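Local coordinates for ABC-type branched-chain amino acid transport systems periplasmic component-like protein (Thermomonospora curvata, PDB 4N03), which probably binds fatty acids such as palmitic acid and delivers them to an ABC transporter, as a substrate-binding protein of the leucine-binding protein family, at residues A[39-44]-A[79-84]; A[103-108]-A[127-132]; A[276-281]-A[370-375]; A[283-288]-A[382-387]. All coordinates share one frame; numbering follows the deposited sequence.

Contact 1: A[39-44]-A[79-84]. With PLM (palmitic acid), chain B.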
loop_
_atom_site.group_PDB
_atom_site.type_symbol
_atom_site.label_atom_id
_atom_site.label_comp_id
_atom_site.label_asym_id
_atom_site.label_seq_id
_atom_site.Cartn_x
_atom_site.Cartn_y
_atom_site.Cartn_z
ATOM N N ALA A 39 -3.857 11.776 -5.460
ATOM C CA ALA A 39 -4.359 11.107 -6.687
ATOM C C ALA A 39 -4.704 9.686 -6.303
ATOM O O ALA A 39 -3.801 8.885 -6.083
ATOM C CB ALA A 39 -3.329 11.171 -7.796
ATOM N N THR A 40 -5.987 9.357 -6.221
ATOM C CA THR A 40 -6.418 8.130 -5.632
ATOM C C THR A 40 -7.467 7.447 -6.515
ATOM O O THR A 40 -7.786 7.930 -7.563
ATOM C CB THR A 40 -6.925 8.401 -4.179
ATOM O OG1 THR A 40 -7.086 7.176 -3.472
ATOM C CG2 THR A 40 -8.250 9.178 -4.159
ATOM N N ASP A 41 -7.953 6.297 -6.041
ATOM C CA ASP A 41 -9.081 5.630 -6.662
ATOM C C ASP A 41 -10.272 5.712 -5.707
ATOM O O ASP A 41 -10.268 5.082 -4.663
ATOM C CB ASP A 41 -8.797 4.163 -6.978
ATOM C CG ASP A 41 -9.945 3.483 -7.644
ATOM O OD1 ASP A 41 -10.830 4.205 -8.146
ATOM O OD2 ASP A 41 -9.975 2.235 -7.670
ATOM N N LEU A 42 -11.295 6.451 -6.126
ATOM C CA LEU A 42 -12.553 6.560 -5.395
ATOM C C LEU A 42 -13.686 5.818 -6.058
ATOM O O LEU A 42 -14.796 5.810 -5.504
ATOM C CB LEU A 42 -12.941 8.030 -5.176
ATOM C CG LEU A 42 -11.927 8.839 -4.416
ATOM C CD1 LEU A 42 -12.401 10.279 -4.302
ATOM C CD2 LEU A 42 -11.617 8.242 -3.055
ATOM N N THR A 43 -13.482 5.256 -7.245
ATOM C CA THR A 43 -14.562 4.732 -8.059
ATOM C C THR A 43 -14.328 3.365 -8.678
ATOM O O THR A 43 -15.274 2.684 -9.033
ATOM C CB THR A 43 -14.940 5.730 -9.151
ATOM O OG1 THR A 43 -13.785 6.129 -9.880
ATOM C CG2 THR A 43 -15.723 6.900 -8.584
ATOM N N GLY A 44 -13.074 2.956 -8.829
ATOM C CA GLY A 44 -12.717 1.685 -9.429
ATOM C C GLY A 44 -12.590 0.569 -8.450
ATOM O O GLY A 44 -13.197 0.578 -7.366
ATOM N N VAL A 79 -7.847 16.677 -3.936
ATOM C CA VAL A 79 -8.082 15.270 -4.184
ATOM C C VAL A 79 -8.594 15.056 -5.575
ATOM O O VAL A 79 -9.595 15.660 -5.956
ATOM C CB VAL A 79 -9.073 14.644 -3.171
ATOM C CG1 VAL A 79 -9.356 13.196 -3.492
ATOM C CG2 VAL A 79 -8.554 14.797 -1.770
ATOM N N ARG A 80 -7.928 14.160 -6.315
ATOM C CA ARG A 80 -8.352 13.729 -7.642
ATOM C C ARG A 80 -8.517 12.211 -7.693
ATOM O O ARG A 80 -7.771 11.467 -7.065
ATOM C CB ARG A 80 -7.373 14.148 -8.727
ATOM C CG ARG A 80 -7.381 15.630 -9.046
ATOM C CD ARG A 80 -8.592 16.004 -9.875
ATOM N NE ARG A 80 -8.472 17.384 -10.308
ATOM C CZ ARG A 80 -8.735 18.425 -9.540
ATOM N NH1 ARG A 80 -9.179 18.245 -8.306
ATOM N NH2 ARG A 80 -8.570 19.639 -10.026
ATOM N N ASP A 81 -9.505 11.766 -8.457
ATOM C CA ASP A 81 -9.859 10.345 -8.623
ATOM C C ASP A 81 -9.415 9.870 -9.997
ATOM O O ASP A 81 -9.983 10.304 -10.997
ATOM C CB ASP A 81 -11.364 10.185 -8.444
ATOM C CG ASP A 81 -11.839 8.774 -8.643
ATOM O OD1 ASP A 81 -11.039 7.831 -8.586
ATOM O OD2 ASP A 81 -13.037 8.582 -8.876
ATOM N N HIS A 82 -8.409 8.991 -10.074
ATOM C CA HIS A 82 -8.022 8.416 -11.346
ATOM C C HIS A 82 -8.756 7.138 -11.683
ATOM O O HIS A 82 -8.554 6.606 -12.783
ATOM C CB HIS A 82 -6.505 8.213 -11.452
ATOM C CG HIS A 82 -5.901 7.383 -10.387
ATOM N ND1 HIS A 82 -6.316 6.097 -10.090
ATOM C CD2 HIS A 82 -4.822 7.630 -9.597
ATOM C CE1 HIS A 82 -5.517 5.600 -9.164
ATOM N NE2 HIS A 82 -4.623 6.512 -8.836
ATOM N N GLY A 83 -9.571 6.594 -10.774
ATOM C CA GLY A 83 -10.408 5.447 -11.056
ATOM C C GLY A 83 -9.626 4.157 -11.295
ATOM O O GLY A 83 -10.122 3.190 -11.865
ATOM N N TYR A 84 -8.392 4.102 -10.814
ATOM C CA TYR A 84 -7.448 3.006 -11.114
ATOM C C TYR A 84 -7.219 2.865 -12.627
ATOM O O TYR A 84 -7.227 1.766 -13.148
ATOM C CB TYR A 84 -7.846 1.678 -10.428
ATOM C CG TYR A 84 -6.675 0.747 -10.193
ATOM C CD1 TYR A 84 -5.718 1.044 -9.272
ATOM C CD2 TYR A 84 -6.575 -0.456 -10.859
ATOM C CE1 TYR A 84 -4.621 0.223 -9.060
ATOM C CE2 TYR A 84 -5.505 -1.320 -10.624
ATOM C CZ TYR A 84 -4.539 -0.967 -9.722
ATOM O OH TYR A 84 -3.479 -1.829 -9.521
HETATM C C1 PLM B . -1.201 -1.501 -6.909
HETATM O O1 PLM B . -0.036 -1.499 -6.430
HETATM O O2 PLM B . -1.506 -1.057 -8.037
HETATM C C2 PLM B . -2.341 -1.906 -6.003
HETATM C C3 PLM B . -2.707 -0.642 -5.109
HETATM C C4 PLM B . -3.685 -0.962 -4.002
HETATM C C5 PLM B . -4.072 0.239 -3.209
HETATM C C6 PLM B . -4.986 0.045 -1.981
HETATM C C7 PLM B . -4.149 -0.150 -0.723
HETATM C C8 PLM B . -4.908 -0.540 0.516
HETATM C C9 PLM B . -4.133 -0.432 1.815
HETATM C CA PLM B . -3.368 -1.709 2.234
HETATM C CB PLM B . -2.389 -1.326 3.414
HETATM C CC PLM B . -0.931 -1.779 3.109
HETATM C CD PLM B . 0.134 -1.023 3.877
HETATM C CE PLM B . 1.583 -1.396 3.594
HETATM C CF PLM B . 2.516 -0.214 3.900
HETATM C CG PLM B . 2.948 -0.106 5.352
#

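Contact 2: A[103-108]-A[127-132]. With PLM (palmitic acid), chain B.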
loop_
_atom_site.group_PDB
_atom_site.type_symbol
_atom_site.label_atom_id
_atom_site.label_comp_id
_atom_site.label_asym_id
_atom_site.label_seq_id
_atom_site.Cartn_x
_atom_site.Cartn_y
_atom_site.Cartn_z
ATOM N N ILE A 103 2.967 15.191 -3.319
ATOM C CA ILE A 103 1.837 14.257 -3.509
ATOM C C ILE A 103 1.970 13.169 -2.465
ATOM O O ILE A 103 2.606 12.131 -2.694
ATOM C CB ILE A 103 1.771 13.694 -4.917
ATOM C CG1 ILE A 103 1.570 14.837 -5.900
ATOM C CG2 ILE A 103 0.647 12.695 -4.991
ATOM C CD1 ILE A 103 1.573 14.378 -7.354
ATOM N N PRO A 104 1.362 13.377 -1.274
ATOM C CA PRO A 104 1.494 12.391 -0.207
ATOM C C PRO A 104 0.615 11.177 -0.264
ATOM O O PRO A 104 0.709 10.313 0.577
ATOM C CB PRO A 104 1.180 13.193 1.041
ATOM C CG PRO A 104 0.203 14.227 0.575
ATOM C CD PRO A 104 0.795 14.641 -0.749
ATOM N N HIS A 105 -0.248 11.106 -1.278
ATOM C CA HIS A 105 -0.959 9.866 -1.584
ATOM C C HIS A 105 -1.178 9.794 -3.068
ATOM O O HIS A 105 -1.857 10.622 -3.649
ATOM C CB HIS A 105 -2.303 9.777 -0.833
ATOM C CG HIS A 105 -3.137 8.609 -1.259
ATOM N ND1 HIS A 105 -2.644 7.330 -1.346
ATOM C CD2 HIS A 105 -4.433 8.530 -1.636
ATOM C CE1 HIS A 105 -3.597 6.533 -1.793
ATOM N NE2 HIS A 105 -4.700 7.225 -1.960
ATOM N N PHE A 106 -0.580 8.780 -3.710
ATOM C CA PHE A 106 -0.784 8.491 -5.123
ATOM C C PHE A 106 -1.048 6.977 -5.187
ATOM O O PHE A 106 -0.124 6.162 -4.996
ATOM C CB PHE A 106 0.457 8.863 -5.902
ATOM C CG PHE A 106 0.186 9.171 -7.354
ATOM C CD1 PHE A 106 -0.700 8.415 -8.114
ATOM C CD2 PHE A 106 0.854 10.185 -7.970
ATOM C CE1 PHE A 106 -0.932 8.731 -9.442
ATOM C CE2 PHE A 106 0.608 10.516 -9.288
ATOM C CZ PHE A 106 -0.281 9.777 -10.039
ATOM N N LEU A 107 -2.301 6.592 -5.393
ATOM C CA LEU A 107 -2.672 5.180 -5.342
ATOM C C LEU A 107 -2.294 4.483 -6.652
ATOM O O LEU A 107 -2.623 4.961 -7.718
ATOM C CB LEU A 107 -4.177 5.040 -5.130
ATOM C CG LEU A 107 -4.651 3.620 -4.822
ATOM C CD1 LEU A 107 -5.801 3.678 -3.825
ATOM C CD2 LEU A 107 -5.068 2.864 -6.069
ATOM N N GLY A 108 -1.702 3.312 -6.538
ATOM C CA GLY A 108 -1.605 2.402 -7.657
ATOM C C GLY A 108 -0.259 2.337 -8.362
ATOM O O GLY A 108 0.297 3.362 -8.724
ATOM N N ILE A 127 4.381 9.868 -2.199
ATOM C CA ILE A 127 4.247 8.718 -1.361
ATOM C C ILE A 127 3.155 7.839 -1.913
ATOM O O ILE A 127 1.938 8.101 -1.708
ATOM C CB ILE A 127 3.941 9.057 0.114
ATOM C CG1 ILE A 127 4.898 10.085 0.673
ATOM C CG2 ILE A 127 3.890 7.789 0.959
ATOM C CD1 ILE A 127 4.509 10.649 2.031
ATOM N N PRO A 128 3.519 6.814 -2.685
ATOM C CA PRO A 128 2.472 5.942 -3.243
ATOM C C PRO A 128 1.790 5.040 -2.219
ATOM O O PRO A 128 2.353 4.697 -1.198
ATOM C CB PRO A 128 3.256 5.055 -4.230
ATOM C CG PRO A 128 4.557 5.730 -4.442
ATOM C CD PRO A 128 4.848 6.410 -3.159
ATOM N N SER A 129 0.546 4.692 -2.515
ATOM C CA SER A 129 -0.074 3.433 -1.974
ATOM C C SER A 129 0.013 2.412 -3.113
ATOM O O SER A 129 -0.857 2.216 -3.954
ATOM C CB SER A 129 -1.492 3.654 -1.484
ATOM O OG SER A 129 -1.527 4.573 -0.429
ATOM N N ALA A 130 1.215 1.852 -3.219
ATOM C CA ALA A 130 1.702 1.065 -4.304
ATOM C C ALA A 130 3.079 0.543 -3.896
ATOM O O ALA A 130 3.869 1.299 -3.352
ATOM C CB ALA A 130 1.824 1.887 -5.541
ATOM N N TRP A 131 3.323 -0.717 -4.099
ATOM C CA TRP A 131 4.500 -1.347 -3.546
ATOM C C TRP A 131 5.331 -2.156 -4.549
ATOM O O TRP A 131 6.067 -3.038 -4.187
ATOM C CB TRP A 131 4.121 -2.130 -2.274
ATOM C CG TRP A 131 3.607 -1.216 -1.216
ATOM C CD1 TRP A 131 4.385 -0.467 -0.437
ATOM C CD2 TRP A 131 2.240 -0.812 -0.933
ATOM N NE1 TRP A 131 3.642 0.357 0.371
ATOM C CE2 TRP A 131 2.304 0.184 0.045
ATOM C CE3 TRP A 131 0.994 -1.168 -1.439
ATOM C CZ2 TRP A 131 1.160 0.796 0.569
ATOM C CZ3 TRP A 131 -0.123 -0.575 -0.915
ATOM C CH2 TRP A 131 -0.038 0.389 0.077
ATOM N N THR A 132 5.199 -1.814 -5.823
ATOM C CA THR A 132 6.053 -2.402 -6.806
ATOM C C THR A 132 7.502 -1.942 -6.647
ATOM O O THR A 132 7.808 -0.794 -6.363
ATOM C CB THR A 132 5.539 -2.065 -8.211
ATOM O OG1 THR A 132 6.346 -2.746 -9.176
ATOM C CG2 THR A 132 5.574 -0.592 -8.548
HETATM C C1 PLM B . -1.201 -1.501 -6.909
HETATM O O1 PLM B . -0.036 -1.499 -6.430
HETATM O O2 PLM B . -1.506 -1.057 -8.037
HETATM C C2 PLM B . -2.341 -1.906 -6.003
HETATM C C3 PLM B . -2.707 -0.642 -5.109
HETATM C C4 PLM B . -3.685 -0.962 -4.002
HETATM C C5 PLM B . -4.072 0.239 -3.209
HETATM C C6 PLM B . -4.986 0.045 -1.981
HETATM C C7 PLM B . -4.149 -0.150 -0.723
HETATM C C8 PLM B . -4.908 -0.540 0.516
HETATM C C9 PLM B . -4.133 -0.432 1.815
HETATM C CA PLM B . -3.368 -1.709 2.234
HETATM C CB PLM B . -2.389 -1.326 3.414
HETATM C CC PLM B . -0.931 -1.779 3.109
HETATM C CD PLM B . 0.134 -1.023 3.877
HETATM C CE PLM B . 1.583 -1.396 3.594
HETATM C CF PLM B . 2.516 -0.214 3.900
HETATM C CG PLM B . 2.948 -0.106 5.352
HETATM O O HOH W 1 -0.005 6.925 0.021
#

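Contact 3: A[276-281]-A[370-375]. With PLM (palmitic acid), chain B.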
loop_
_atom_site.group_PDB
_atom_site.type_symbol
_atom_site.label_atom_id
_atom_site.label_comp_id
_atom_site.label_asym_id
_atom_site.label_seq_id
_atom_site.Cartn_x
_atom_site.Cartn_y
_atom_site.Cartn_z
ATOM N N PHE A 276 -5.499 -15.657 3.802
ATOM C CA PHE A 276 -4.506 -14.902 4.498
ATOM C C PHE A 276 -3.979 -13.789 3.607
ATOM O O PHE A 276 -3.953 -13.945 2.384
ATOM C CB PHE A 276 -3.365 -15.859 4.922
ATOM C CG PHE A 276 -3.846 -17.019 5.734
ATOM C CD1 PHE A 276 -4.139 -16.830 7.078
ATOM C CD2 PHE A 276 -4.070 -18.236 5.180
ATOM C CE1 PHE A 276 -4.608 -17.857 7.850
ATOM C CE2 PHE A 276 -4.565 -19.274 5.931
ATOM C CZ PHE A 276 -4.831 -19.083 7.277
ATOM N N ILE A 277 -3.501 -12.716 4.201
ATOM C CA ILE A 277 -2.967 -11.565 3.508
ATOM C C ILE A 277 -1.584 -11.250 4.034
ATOM O O ILE A 277 -1.360 -11.148 5.238
ATOM C CB ILE A 277 -3.871 -10.323 3.694
ATOM C CG1 ILE A 277 -5.271 -10.518 3.089
ATOM C CG2 ILE A 277 -3.228 -9.061 3.130
ATOM C CD1 ILE A 277 -5.283 -10.575 1.559
ATOM N N ALA A 278 -0.624 -11.136 3.111
ATOM C CA ALA A 278 0.743 -10.722 3.428
ATOM C C ALA A 278 0.824 -9.211 3.257
ATOM O O ALA A 278 0.494 -8.689 2.219
ATOM C CB ALA A 278 1.717 -11.391 2.505
ATOM N N THR A 279 1.196 -8.512 4.338
ATOM C CA THR A 279 1.219 -7.072 4.314
ATOM C C THR A 279 2.216 -6.529 5.312
ATOM O O THR A 279 2.338 -7.073 6.414
ATOM C CB THR A 279 -0.184 -6.506 4.663
ATOM O OG1 THR A 279 -0.094 -5.085 4.691
ATOM C CG2 THR A 279 -0.737 -7.030 5.976
ATOM N N ALA A 280 2.914 -5.453 4.964
ATOM C CA ALA A 280 3.801 -4.776 5.887
ATOM C C ALA A 280 3.046 -3.914 6.908
ATOM O O ALA A 280 3.644 -3.443 7.852
ATOM C CB ALA A 280 4.762 -3.866 5.141
ATOM N N GLY A 281 1.748 -3.664 6.669
ATOM C CA GLY A 281 0.954 -2.793 7.527
ATOM C C GLY A 281 0.181 -3.532 8.598
ATOM O O GLY A 281 -0.388 -4.582 8.357
ATOM N N THR A 370 7.104 -8.519 7.041
ATOM C CA THR A 370 5.748 -8.750 6.567
ATOM C C THR A 370 4.930 -9.416 7.661
ATOM O O THR A 370 5.361 -10.391 8.266
ATOM C CB THR A 370 5.806 -9.732 5.363
ATOM O OG1 THR A 370 6.631 -9.169 4.328
ATOM C CG2 THR A 370 4.438 -10.090 4.817
ATOM N N TYR A 371 3.731 -8.860 7.933
ATOM C CA TYR A 371 2.705 -9.538 8.740
ATOM C C TYR A 371 1.929 -10.494 7.912
ATOM O O TYR A 371 1.793 -10.292 6.683
ATOM C CB TYR A 371 1.655 -8.533 9.259
ATOM C CG TYR A 371 2.117 -7.470 10.206
ATOM C CD1 TYR A 371 2.579 -6.254 9.746
ATOM C CD2 TYR A 371 2.013 -7.634 11.598
ATOM C CE1 TYR A 371 2.971 -5.246 10.602
ATOM C CE2 TYR A 371 2.403 -6.625 12.459
ATOM C CZ TYR A 371 2.840 -5.438 11.971
ATOM O OH TYR A 371 3.216 -4.461 12.869
ATOM N N ILE A 372 1.398 -11.546 8.524
ATOM C CA ILE A 372 0.316 -12.312 7.890
ATOM C C ILE A 372 -0.954 -11.942 8.692
ATOM O O ILE A 372 -0.956 -12.099 9.923
ATOM C CB ILE A 372 0.530 -13.820 7.922
ATOM C CG1 ILE A 372 1.860 -14.202 7.315
ATOM C CG2 ILE A 372 -0.664 -14.511 7.245
ATOM C CD1 ILE A 372 2.031 -13.861 5.855
ATOM N N ILE A 373 -1.987 -11.497 8.018
ATOM C CA ILE A 373 -3.253 -11.147 8.627
ATOM C C ILE A 373 -4.343 -12.006 8.019
ATOM O O ILE A 373 -4.176 -12.609 6.960
ATOM C CB ILE A 373 -3.555 -9.619 8.557
ATOM C CG1 ILE A 373 -3.948 -9.179 7.187
ATOM C CG2 ILE A 373 -2.394 -8.821 9.127
ATOM C CD1 ILE A 373 -4.362 -7.747 7.122
ATOM N N LYS A 374 -5.509 -12.036 8.659
ATOM C CA LYS A 374 -6.682 -12.659 8.053
ATOM C C LYS A 374 -7.899 -11.772 8.307
ATOM O O LYS A 374 -8.008 -11.080 9.361
ATOM C CB LYS A 374 -6.947 -14.049 8.579
ATOM C CG LYS A 374 -7.297 -14.060 10.063
ATOM C CD LYS A 374 -7.564 -15.444 10.610
ATOM C CE LYS A 374 -8.848 -16.086 10.093
ATOM N NZ LYS A 374 -10.099 -15.354 10.494
ATOM N N PRO A 375 -8.868 -11.824 7.404
ATOM C CA PRO A 375 -10.177 -11.235 7.667
ATOM C C PRO A 375 -10.826 -11.790 8.929
ATOM O O PRO A 375 -10.717 -12.981 9.209
ATOM C CB PRO A 375 -10.974 -11.601 6.441
ATOM C CG PRO A 375 -9.969 -11.772 5.376
ATOM C CD PRO A 375 -8.807 -12.426 6.061
HETATM C C1 PLM B . -1.201 -1.501 -6.909
HETATM O O1 PLM B . -0.036 -1.499 -6.430
HETATM O O2 PLM B . -1.506 -1.057 -8.037
HETATM C C2 PLM B . -2.341 -1.906 -6.003
HETATM C C3 PLM B . -2.707 -0.642 -5.109
HETATM C C4 PLM B . -3.685 -0.962 -4.002
HETATM C C5 PLM B . -4.072 0.239 -3.209
HETATM C C6 PLM B . -4.986 0.045 -1.981
HETATM C C7 PLM B . -4.149 -0.150 -0.723
HETATM C C8 PLM B . -4.908 -0.540 0.516
HETATM C C9 PLM B . -4.133 -0.432 1.815
HETATM C CA PLM B . -3.368 -1.709 2.234
HETATM C CB PLM B . -2.389 -1.326 3.414
HETATM C CC PLM B . -0.931 -1.779 3.109
HETATM C CD PLM B . 0.134 -1.023 3.877
HETATM C CE PLM B . 1.583 -1.396 3.594
HETATM C CF PLM B . 2.516 -0.214 3.900
HETATM C CG PLM B . 2.948 -0.106 5.352
#

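Contact 4: A[283-288]-A[382-387]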
loop_
_atom_site.group_PDB
_atom_site.type_symbol
_atom_site.label_atom_id
_atom_site.label_comp_id
_atom_site.label_asym_id
_atom_site.label_seq_id
_atom_site.Cartn_x
_atom_site.Cartn_y
_atom_site.Cartn_z
ATOM N N PRO A 283 -2.958 -4.184 10.980
ATOM C CA PRO A 283 -4.374 -3.912 10.918
ATOM C C PRO A 283 -4.837 -3.051 12.133
ATOM O O PRO A 283 -4.106 -2.882 13.104
ATOM C CB PRO A 283 -4.972 -5.305 10.952
ATOM C CG PRO A 283 -4.043 -6.075 11.816
ATOM C CD PRO A 283 -2.684 -5.503 11.509
HETATM N N MSE A 284 -6.079 -2.565 12.084
HETATM C CA MSE A 284 -6.659 -1.674 13.132
HETATM C C MSE A 284 -6.885 -2.372 14.446
HETATM O O MSE A 284 -7.215 -1.717 15.426
HETATM C CB MSE A 284 -7.895 -1.005 12.564
HETATM C CG MSE A 284 -7.524 -0.133 11.370
HETATM SE SE MSE A 284 -7.807 1.758 11.651
HETATM C CE MSE A 284 -6.769 1.983 13.278
ATOM N N SER A 285 -6.776 -3.682 14.491
ATOM C CA SER A 285 -6.890 -4.486 15.696
ATOM C C SER A 285 -5.590 -4.695 16.432
ATOM O O SER A 285 -5.565 -5.276 17.502
ATOM C CB SER A 285 -7.493 -5.821 15.336
ATOM O OG SER A 285 -6.624 -6.480 14.436
ATOM N N ALA A 286 -4.470 -4.239 15.864
ATOM C CA ALA A 286 -3.194 -4.448 16.538
ATOM C C ALA A 286 -3.151 -3.730 17.892
ATOM O O ALA A 286 -3.635 -2.612 18.025
ATOM C CB ALA A 286 -2.065 -3.947 15.674
ATOM N N ASP A 287 -2.440 -4.335 18.821
ATOM C CA ASP A 287 -2.366 -3.808 20.195
ATOM C C ASP A 287 -1.240 -2.782 20.274
ATOM O O ASP A 287 -0.176 -3.049 20.836
ATOM C CB ASP A 287 -2.153 -4.952 21.178
ATOM C CG ASP A 287 -2.191 -4.503 22.619
ATOM O OD1 ASP A 287 -2.726 -3.405 22.873
ATOM O OD2 ASP A 287 -1.666 -5.252 23.459
ATOM N N LEU A 288 -1.483 -1.620 19.687
ATOM C CA LEU A 288 -0.549 -0.503 19.688
ATOM C C LEU A 288 -1.307 0.758 20.064
ATOM O O LEU A 288 -2.355 1.012 19.520
ATOM C CB LEU A 288 0.063 -0.336 18.304
ATOM C CG LEU A 288 0.947 -1.458 17.766
ATOM C CD1 LEU A 288 1.285 -1.200 16.317
ATOM C CD2 LEU A 288 2.237 -1.680 18.525
ATOM N N GLY A 382 -11.649 -5.141 10.672
ATOM C CA GLY A 382 -12.021 -6.290 9.843
ATOM C C GLY A 382 -10.911 -7.296 9.606
ATOM O O GLY A 382 -11.040 -8.131 8.719
ATOM N N ALA A 383 -9.860 -7.267 10.418
ATOM C CA ALA A 383 -8.720 -8.162 10.206
ATOM C C ALA A 383 -7.968 -8.305 11.509
ATOM O O ALA A 383 -7.937 -7.389 12.324
ATOM C CB ALA A 383 -7.791 -7.666 9.104
ATOM N N VAL A 384 -7.272 -9.442 11.652
ATOM C CA VAL A 384 -6.428 -9.697 12.829
ATOM C C VAL A 384 -5.087 -10.243 12.369
ATOM O O VAL A 384 -4.970 -10.913 11.334
ATOM C CB VAL A 384 -7.040 -10.701 13.851
ATOM C CG1 VAL A 384 -8.280 -10.168 14.534
ATOM C CG2 VAL A 384 -7.370 -12.043 13.267
ATOM N N ILE A 385 -4.075 -9.997 13.177
ATOM C CA ILE A 385 -2.746 -10.576 12.938
ATOM C C ILE A 385 -2.773 -12.069 13.185
ATOM O O ILE A 385 -3.231 -12.542 14.235
ATOM C CB ILE A 385 -1.729 -9.880 13.864
ATOM C CG1 ILE A 385 -1.546 -8.443 13.427
ATOM C CG2 ILE A 385 -0.395 -10.622 13.846
ATOM C CD1 ILE A 385 -0.772 -7.570 14.414
ATOM N N VAL A 386 -2.267 -12.826 12.217
ATOM C CA VAL A 386 -2.026 -14.252 12.367
ATOM C C VAL A 386 -0.552 -14.467 12.686
ATOM O O VAL A 386 -0.225 -15.247 13.571
ATOM C CB VAL A 386 -2.441 -15.016 11.079
ATOM C CG1 VAL A 386 -2.131 -16.499 11.180
ATOM C CG2 VAL A 386 -3.945 -14.832 10.910
ATOM N N GLU A 387 0.331 -13.769 11.969
ATOM C CA GLU A 387 1.769 -13.841 12.230
ATOM C C GLU A 387 2.284 -12.460 12.360
ATOM O O GLU A 387 2.103 -11.620 11.477
ATOM C CB GLU A 387 2.481 -14.564 11.090
ATOM C CG GLU A 387 3.891 -15.005 11.391
ATOM C CD GLU A 387 3.935 -16.116 12.406
ATOM O OE1 GLU A 387 3.115 -17.052 12.318
ATOM O OE2 GLU A 387 4.834 -16.078 13.241
HETATM O O HOH W 2 -4.440 -7.984 15.175
#

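Contact 1: A[39-44]-A[79-84]
Thr40 and Asp81 pair side by side where two parallel strands of a beta-alpha-beta unit end; helix 47-66 makes the crossover. Two backbone bonds join the strands: Thr40 N gives to Arg80 O, and His82 N gives to Thr40 O at 2.8 Å. The Asp81 carboxylate takes the other two bonds between the segments. Its OD1 takes Leu42 N at 2.8 Å in a nearly straight bond (178°). Gly83 N reaches the same oxygen from the opposite face of the carboxylate, closing an Asx turn. The syn lone pair of OD2 receives Thr43 OG1 at 2.8 Å. An alanine at Asp81 would probably leave Leu42 N and Thr43 OG1 without their acceptor and let the 41-44 loop move. Asp41 OD1 takes Thr43 N in an Asx turn and Gly44 N as well, an Asx motif. The His82 ring lies under Thr40 O, which sits over its centre, and NE2 bonds to Leu107 O. Beyond it, Tyr84 OH donates to palmitic acid O2 at 2.6 Å.

Contact 2: A[103-108]-A[127-132]
The His105 ring meets Ser129 at its edge, with Ser129 OG 3.1 Å from His105 ND1. Ser129 OG also bonds to Asn313. A water joins His105 ND1 to Ile127 O, while NE2 bonds to Thr40 OG1. The backbones pair in parallel: Ser129 N gives to Phe106 O, and Gly108 N gives to Ser129 O at 2.9 Å. The strand ends then reach the ligand. Trp131 sets its indole against the palmitic acid chain, with PLM CE 3.6 Å above one ring face, toward the rim. Ser129 C lies over the opposite face. An alanine in place of Trp131 would probably open a gap beside the fatty-acid tail and leave Thr144 OG1 without its indole N-H partner. Leu107 adds CG, 3.8 Å from PLM C5. At the carboxyl end, Gly108 CA is 3.5 Å from PLM O2. Helix 109-122 links the strands as a beta-alpha-beta unit and packs on Phe106. Strand 33-40 flanks 103-107, and helix 47-66 touches His105.

Contact 3: A[276-281]-A[370-375]
Ile277 and Ile373 form a hydrogen-bonded pair in an antiparallel part of a mixed sheet. In the conformers given, Ile277 CB lies 3.7 Å from Ile373 CG1, and Thr279 CG2 lies 3.9 Å from Ile373 CD1 on the same face. There Ile373 CG1 sits between the backbone N and the carbonyl carbon (chi1 74°), which brings it over Ile277. On the face of Ala278 and Ile372, Ala278 CB meets Ile372 CD1; Phe276 CB is 3.8 Å from Ile372 CG2. Four backbone bonds hold the two strands. Ile277 and Ile373 exchange two, and Thr279 and Tyr371 exchange two; Tyr371 N to Thr279 O is the shortest, at 2.7 Å. Further out, the Tyr371 ring presents its edge to Thr279 O and Ala280 O, and its hydroxyl is held by Gly354 O. Helix 148-161 covers Ala278 and Ile372, and its Trp158 meets Phe276 edge-to-face. The far end of the strand reaches the ligand. Gly281 N gives to Thr279 OG1 in an ST turn, and that oxygen lies 3.8 Å from PLM CC.

Contact 4: A[283-288]-A[382-387]
Pro283 CD packs on Ile385 CG1 at 3.7 Å, the two side chains crossing at about a right angle. On the other flank, Pro283 CB meets Ala383 CB at 4.1 Å. Pro283 also touches Ser309 of helix 309-330. Residues 283 to 286 make a type I beta turn, closed by Ala286 N to Pro283 O. The turn belongs to the loop between strand 275-279 and helix 289-301, and it packs on strand 383-390, an outer strand of the mixed sheet. Ser285 carries the direct polar link. Its OG lies between the backbone N and the carbonyl carbon (chi1 62°) and donates to Ala383 O at 2.6 Å, in the carbonyl plane and on a lone pair. A water donates to the same OG at 2.8 Å and accepts from Ile385 N at 2.9 Å. The hydroxyl thus donates to Ala383 O and accepts from the water, which ties it to a second point on the strand. Next, Ala286 CB packs on Ile385 CD1 at 4.0 Å.

Contacts 1 and 2 share one parallel sheet, in which strands 33-40 and 103-107 are neighbours. Their centres are 12 Å apart, and two bonds made by histidine side chains, one from each contact, tie them together. Contacts 3 and 4 share the mixed sheet, with centres 9 Å apart. There Ile372 O meets Val386 N at 2.7 Å, across strands 370-375 and 383-390. Palmitic acid spans the two sheets. Contact 1 meets its carboxyl group, contact 2 both carboxyl group and chain, and contact 3 the far part of the tail. Contacts 2 and 3 do not touch; their nearest atoms are about 6 Å apart. The Pro283 side chain of contact 4 stays about 9 Å from the ligand.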